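Local coordinates for protein aminoglycoside 6-N-acetyltransferase type Ib11 (PDB 2PR8) that probably transfers an acetyl group from acetyl-CoA to the 6'-amino group of aminoglycosides such as kanamycin B, giving antibiotic resistance, at residues N31-V36 with A111-K116; I104-A109 with K121-L126. All coordinates share one frame; numbering follows the deposited sequence.

Contact 1: residues N31-V36 with A111-K116; sequences NRSHIV and ASQLGK
Arg-32 reaches across to the backbone of Ser-112 and makes the one hydrogen bond between 31-36 and 111-116. Its NH1 donates to Ser-112 O at 2.7 Å. The bond is somewhat bent, with 142° at the hydrogen. The carbonyl oxygen lies close to the guanidinium plane, at the edge of the group. From the acceptor side, NH1 is tilted 17° from the carbonyl plane. The Arg-32 chain runs extended from CG to NE, which carries the guanidinium out to this carbonyl. NE of the same group has a long, weak ion pair with Glu-28.

Van der Waals contacts fill in around the bond. Arg-32 CD passes 3.6 Å from Ser-112 O, and Arg-32 NH1 lies 3.7 Å from Ser-112 CB. The CG of Gln-113 comes loosely alongside, 4.1 Å from Arg-32 O.

Ser-33 OG sits 2.9 Å from Ala-111 O, but the angle is too poor for a hydrogen bond. It also touches Ala-111 CB. The hydroxyl is hydrogen-bonded instead to Trp-29 O, in the helix that precedes this loop. Ser-112 OG likewise turns elsewhere, to Ile-77 O.

The contact joins two loops, one following helix 22-30 and one leading from strand 101-105 toward helix 120-130. The second loop also carries Gly-115, a CoA-binding residue, though no CoA is bound to this chain. Trp-29 of helix 22-30 packs on Ala-111 and Ser-112, and backbone bonding with Ile-77 ties Ser-112 to strand 75-84.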
loop_
_atom_site.group_PDB
_atom_site.type_symbol
_atom_site.label_atom_id
_atom_site.label_comp_id
_atom_site.label_asym_id
_atom_site.label_seq_id
_atom_site.Cartn_x
_atom_site.Cartn_y
_atom_site.Cartn_z
ATOM N N ASN A 31 -20.560 3.895 -12.201
ATOM C CA ASN A 31 -21.677 4.283 -13.113
ATOM C C ASN A 31 -22.988 3.515 -12.844
ATOM O O ASN A 31 -23.666 3.021 -13.778
ATOM C CB ASN A 31 -21.276 4.093 -14.571
ATOM C CG ASN A 31 -20.309 5.138 -15.045
ATOM O OD1 ASN A 31 -20.704 6.275 -15.301
ATOM N ND2 ASN A 31 -19.027 4.771 -15.176
ATOM N N ARG A 32 -23.311 3.354 -11.571
ATOM C CA ARG A 32 -24.596 2.839 -11.122
ATOM C C ARG A 32 -24.888 3.639 -9.881
ATOM O O ARG A 32 -26.025 3.926 -9.535
ATOM C CB ARG A 32 -24.486 1.366 -10.708
ATOM C CG ARG A 32 -24.571 0.348 -11.846
ATOM C CD ARG A 32 -24.579 -1.061 -11.250
ATOM N NE ARG A 32 -24.226 -2.080 -12.239
ATOM C CZ ARG A 32 -24.155 -3.374 -11.976
ATOM N NH1 ARG A 32 -24.408 -3.828 -10.752
ATOM N NH2 ARG A 32 -23.827 -4.214 -12.943
ATOM N N SER A 33 -23.809 3.965 -9.202
ATOM C CA SER A 33 -23.840 4.571 -7.900
ATOM C C SER A 33 -23.775 6.066 -8.097
ATOM O O SER A 33 -23.818 6.835 -7.123
ATOM C CB SER A 33 -22.623 4.080 -7.111
ATOM O OG SER A 33 -22.608 2.663 -7.103
ATOM N N HIS A 34 -23.671 6.478 -9.363
ATOM C CA HIS A 34 -23.557 7.894 -9.650
ATOM C C HIS A 34 -24.848 8.685 -9.370
ATOM O O HIS A 34 -25.856 8.547 -10.068
ATOM C CB HIS A 34 -23.066 8.154 -11.059
ATOM C CG HIS A 34 -22.702 9.582 -11.296
ATOM N ND1 HIS A 34 -21.609 10.171 -10.707
ATOM C CD2 HIS A 34 -23.302 10.546 -12.031
ATOM C CE1 HIS A 34 -21.533 11.432 -11.090
ATOM N NE2 HIS A 34 -22.550 11.682 -11.894
ATOM N N ILE A 35 -24.768 9.527 -8.353
ATOM C CA ILE A 35 -25.883 10.388 -7.913
ATOM C C ILE A 35 -25.331 11.798 -7.890
ATOM O O ILE A 35 -24.283 12.039 -7.305
ATOM C CB ILE A 35 -26.436 9.962 -6.498
ATOM C CG1 ILE A 35 -27.253 8.667 -6.572
ATOM C CG2 ILE A 35 -27.268 11.067 -5.806
ATOM C CD1 ILE A 35 -28.471 8.674 -7.538
ATOM N N VAL A 36 -25.982 12.695 -8.609
ATOM C CA VAL A 36 -25.714 14.121 -8.496
ATOM C C VAL A 36 -26.806 14.719 -7.585
ATOM O O VAL A 36 -27.997 14.718 -7.927
ATOM C CB VAL A 36 -25.662 14.778 -9.880
ATOM C CG1 VAL A 36 -25.524 16.291 -9.803
ATOM C CG2 VAL A 36 -24.502 14.193 -10.700
ATOM N N ALA A 111 -21.684 -1.130 -4.147
ATOM C CA ALA A 111 -21.647 -0.255 -5.319
ATOM C C ALA A 111 -22.355 -0.917 -6.510
ATOM O O ALA A 111 -22.732 -0.222 -7.470
ATOM C CB ALA A 111 -20.205 0.181 -5.694
ATOM N N SER A 112 -22.575 -2.231 -6.420
ATOM C CA SER A 112 -23.280 -2.959 -7.483
ATOM C C SER A 112 -24.798 -2.673 -7.474
ATOM O O SER A 112 -25.518 -3.109 -8.381
ATOM C CB SER A 112 -23.056 -4.454 -7.363
ATOM O OG SER A 112 -23.687 -4.932 -6.211
ATOM N N GLN A 113 -25.255 -1.991 -6.422
ATOM C CA GLN A 113 -26.661 -1.670 -6.200
ATOM C C GLN A 113 -27.571 -2.884 -6.114
ATOM O O GLN A 113 -28.597 -2.948 -6.788
ATOM C CB GLN A 113 -27.183 -0.670 -7.239
ATOM C CG GLN A 113 -26.638 0.739 -7.027
ATOM C CD GLN A 113 -26.720 1.180 -5.582
ATOM O OE1 GLN A 113 -25.708 1.512 -4.975
ATOM N NE2 GLN A 113 -27.909 1.150 -5.013
ATOM N N LEU A 114 -27.150 -3.865 -5.326
ATOM C CA LEU A 114 -28.034 -4.902 -4.799
ATOM C C LEU A 114 -29.193 -4.252 -4.030
ATOM O O LEU A 114 -29.033 -3.184 -3.407
ATOM C CB LEU A 114 -27.250 -5.802 -3.856
ATOM C CG LEU A 114 -26.950 -7.250 -4.259
ATOM C CD1 LEU A 114 -26.302 -7.431 -5.682
ATOM C CD2 LEU A 114 -26.114 -7.883 -3.144
ATOM N N GLY A 115 -30.354 -4.899 -4.059
ATOM C CA GLY A 115 -31.549 -4.387 -3.370
ATOM C C GLY A 115 -31.523 -4.507 -1.855
ATOM O O GLY A 115 -32.475 -4.082 -1.169
ATOM N N LYS A 116 -30.452 -5.098 -1.322
ATOM C CA LYS A 116 -30.283 -5.245 0.123
ATOM C C LYS A 116 -28.782 -5.125 0.446
ATOM O O LYS A 116 -27.955 -5.697 -0.263
ATOM C CB LYS A 116 -30.786 -6.620 0.609
ATOM C CG LYS A 116 -32.067 -7.182 -0.061
ATOM C CD LYS A 116 -33.348 -6.572 0.546
ATOM C CE LYS A 116 -34.543 -6.642 -0.404
ATOM N NZ LYS A 116 -35.701 -5.926 0.215
#

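Contact 2: residues I104-A109 with K121-L126; sequences IDLSLA and KLVRAL
This contact lies in the beta-alpha-beta unit of the GNAT fold, where strand 101-105 is followed by helix 120-130 and strand 138-141. The end of the strand and the turn after it pack on one side of the helix. The turn carries Leu-108, a CoA-binding residue, although no CoA is bound to this chain here.

The interface is apolar. Leu-106 is central and uses both of its methyls. Leu-106 CD1 lies 3.7 Å from Val-123 CG2, and the valine side chain stands roughly perpendicular to the leucine. Leu-106 and Leu-122 meet tip to tip, with their CD1 atoms 3.9 Å apart. Leu-106 CD2 is 3.7 Å from Leu-126 CD2, where the two side chains run alongside one another, pointing opposite ways. Ile-104 passes Leu-126 in the same manner, and Ile-104 CG2 lies 3.7 Å from Leu-126 CD2. With CG anti to the backbone nitrogen (chi1 -170°), the Leu-126 side chain extends from the helix toward the strand, and its CD2 touches both Ile-104 and Leu-106. On the turn, Ala-109 CB meets Leu-122 CD1 at 3.5 Å. Tyr-154, another CoA-binding residue, also touches Ile-104, Leu-106 and Val-123.

A type I turn from Leu-106 to Ala-109 brings the alanine back to the helix. Its backbone bond runs from Ala-109 N to Leu-106 O. An Asx turn overlaps it: Asp-105 OD1 accepts from Ser-107 N at 2.8 Å, nearly along the C-O axis, and Ser-107 OG donates to the same oxygen on its syn side, 19° out of the carboxylate plane.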
loop_
_atom_site.group_PDB
_atom_site.type_symbol
_atom_site.label_atom_id
_atom_site.label_comp_id
_atom_site.label_asym_id
_atom_site.label_seq_id
_atom_site.Cartn_x
_atom_site.Cartn_y
_atom_site.Cartn_z
ATOM N N ILE A 104 -11.428 1.354 8.107
ATOM C CA ILE A 104 -12.184 0.737 7.024
ATOM C C ILE A 104 -13.122 1.724 6.352
ATOM O O ILE A 104 -13.635 2.647 7.001
ATOM C CB ILE A 104 -12.970 -0.513 7.467
ATOM C CG1 ILE A 104 -14.007 -0.152 8.555
ATOM C CG2 ILE A 104 -11.976 -1.608 7.945
ATOM C CD1 ILE A 104 -15.010 -1.198 8.836
ATOM N N ASP A 105 -13.259 1.575 5.034
ATOM C CA ASP A 105 -14.108 2.430 4.239
ATOM C C ASP A 105 -15.075 1.528 3.489
ATOM O O ASP A 105 -14.720 0.851 2.529
ATOM C CB ASP A 105 -13.261 3.282 3.279
ATOM C CG ASP A 105 -14.104 4.155 2.357
ATOM O OD1 ASP A 105 -15.373 4.123 2.435
ATOM O OD2 ASP A 105 -13.478 4.891 1.557
ATOM N N LEU A 106 -16.312 1.508 3.941
ATOM C CA LEU A 106 -17.337 0.672 3.323
ATOM C C LEU A 106 -18.212 1.518 2.393
ATOM O O LEU A 106 -19.225 1.059 1.915
ATOM C CB LEU A 106 -18.188 0.020 4.432
ATOM C CG LEU A 106 -17.448 -0.920 5.389
ATOM C CD1 LEU A 106 -18.388 -1.613 6.360
ATOM C CD2 LEU A 106 -16.696 -1.982 4.595
ATOM N N SER A 107 -17.817 2.756 2.120
ATOM C CA SER A 107 -18.675 3.631 1.313
ATOM C C SER A 107 -19.132 3.004 -0.018
ATOM O O SER A 107 -20.233 3.302 -0.480
ATOM C CB SER A 107 -18.050 5.007 1.117
ATOM O OG SER A 107 -16.957 4.955 0.237
ATOM N N LEU A 108 -18.303 2.139 -0.619
ATOM C CA LEU A 108 -18.639 1.495 -1.903
ATOM C C LEU A 108 -19.018 0.035 -1.775
ATOM O O LEU A 108 -19.000 -0.689 -2.762
ATOM C CB LEU A 108 -17.522 1.650 -2.949
ATOM C CG LEU A 108 -17.189 3.093 -3.313
ATOM C CD1 LEU A 108 -15.902 3.210 -4.194
ATOM C CD2 LEU A 108 -18.397 3.841 -3.933
ATOM N N ALA A 109 -19.343 -0.392 -0.558
ATOM C CA ALA A 109 -19.577 -1.803 -0.272
ATOM C C ALA A 109 -20.889 -2.357 -0.871
ATOM O O ALA A 109 -21.121 -3.572 -0.857
ATOM C CB ALA A 109 -19.498 -2.061 1.233
ATOM N N LYS A 121 -22.776 -8.494 8.698
ATOM C CA LYS A 121 -22.048 -9.646 8.168
ATOM C C LYS A 121 -20.798 -9.177 7.423
ATOM O O LYS A 121 -19.712 -9.737 7.575
ATOM C CB LYS A 121 -22.915 -10.470 7.192
ATOM C CG LYS A 121 -23.745 -11.608 7.815
ATOM C CD LYS A 121 -24.556 -12.335 6.717
ATOM C CE LYS A 121 -25.353 -13.494 7.268
ATOM N NZ LYS A 121 -24.587 -14.785 7.249
ATOM N N LEU A 122 -20.978 -8.152 6.591
ATOM C CA LEU A 122 -19.899 -7.570 5.836
ATOM C C LEU A 122 -18.832 -7.018 6.790
ATOM O O LEU A 122 -17.652 -7.281 6.594
ATOM C CB LEU A 122 -20.440 -6.429 4.988
ATOM C CG LEU A 122 -19.638 -5.769 3.861
ATOM C CD1 LEU A 122 -19.907 -4.279 3.913
ATOM C CD2 LEU A 122 -18.148 -6.067 3.868
ATOM N N VAL A 123 -19.257 -6.232 7.788
ATOM C CA VAL A 123 -18.324 -5.590 8.730
ATOM C C VAL A 123 -17.507 -6.634 9.493
ATOM O O VAL A 123 -16.314 -6.450 9.678
ATOM C CB VAL A 123 -19.040 -4.688 9.764
ATOM C CG1 VAL A 123 -18.035 -4.040 10.721
ATOM C CG2 VAL A 123 -19.888 -3.607 9.070
ATOM N N ARG A 124 -18.152 -7.720 9.939
ATOM C CA ARG A 124 -17.468 -8.789 10.665
ATOM C C ARG A 124 -16.403 -9.472 9.849
ATOM O O ARG A 124 -15.323 -9.794 10.367
ATOM C CB ARG A 124 -18.480 -9.861 11.153
ATOM C CG ARG A 124 -19.346 -9.365 12.280
ATOM C CD ARG A 124 -20.074 -10.521 12.950
ATOM N NE ARG A 124 -21.047 -10.041 13.931
ATOM C CZ ARG A 124 -22.357 -10.092 13.741
ATOM N NH1 ARG A 124 -22.835 -10.603 12.608
ATOM N NH2 ARG A 124 -23.183 -9.656 14.687
ATOM N N ALA A 125 -16.715 -9.720 8.577
ATOM C CA ALA A 125 -15.794 -10.394 7.688
ATOM C C ALA A 125 -14.596 -9.494 7.428
ATOM O O ALA A 125 -13.494 -9.979 7.281
ATOM C CB ALA A 125 -16.479 -10.762 6.389
ATOM N N LEU A 126 -14.799 -8.186 7.336
ATOM C CA LEU A 126 -13.640 -7.309 7.124
ATOM C C LEU A 126 -12.798 -7.231 8.396
ATOM O O LEU A 126 -11.599 -7.399 8.337
ATOM C CB LEU A 126 -14.037 -5.914 6.609
ATOM C CG LEU A 126 -12.938 -4.940 6.117
ATOM C CD1 LEU A 126 -11.819 -5.564 5.261
ATOM C CD2 LEU A 126 -13.537 -3.709 5.382
#

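Overall arrangement
The two contacts have centres about 16 Å apart and lie in one GNAT domain. Their segments alternate along the chain: 31-36, 104-109, 111-116, 121-126. Contact 2 is buried near the centre of the chain, where strand 101-105 of the mixed sheet meets helix 120-130. Contact 1 is partly buried and farther out, where the loop after helix 22-30 meets the loop between that strand and helix. Residues 104-109 and 111-116 adjoin in sequence, so one connection supplies a segment to each contact. This connection also carries CoA-binding residues Leu-108, Gly-115, Gly-117 and Gly-119. The contacts thus tie its parts to helix 120-130 and to the loop after helix 22-30.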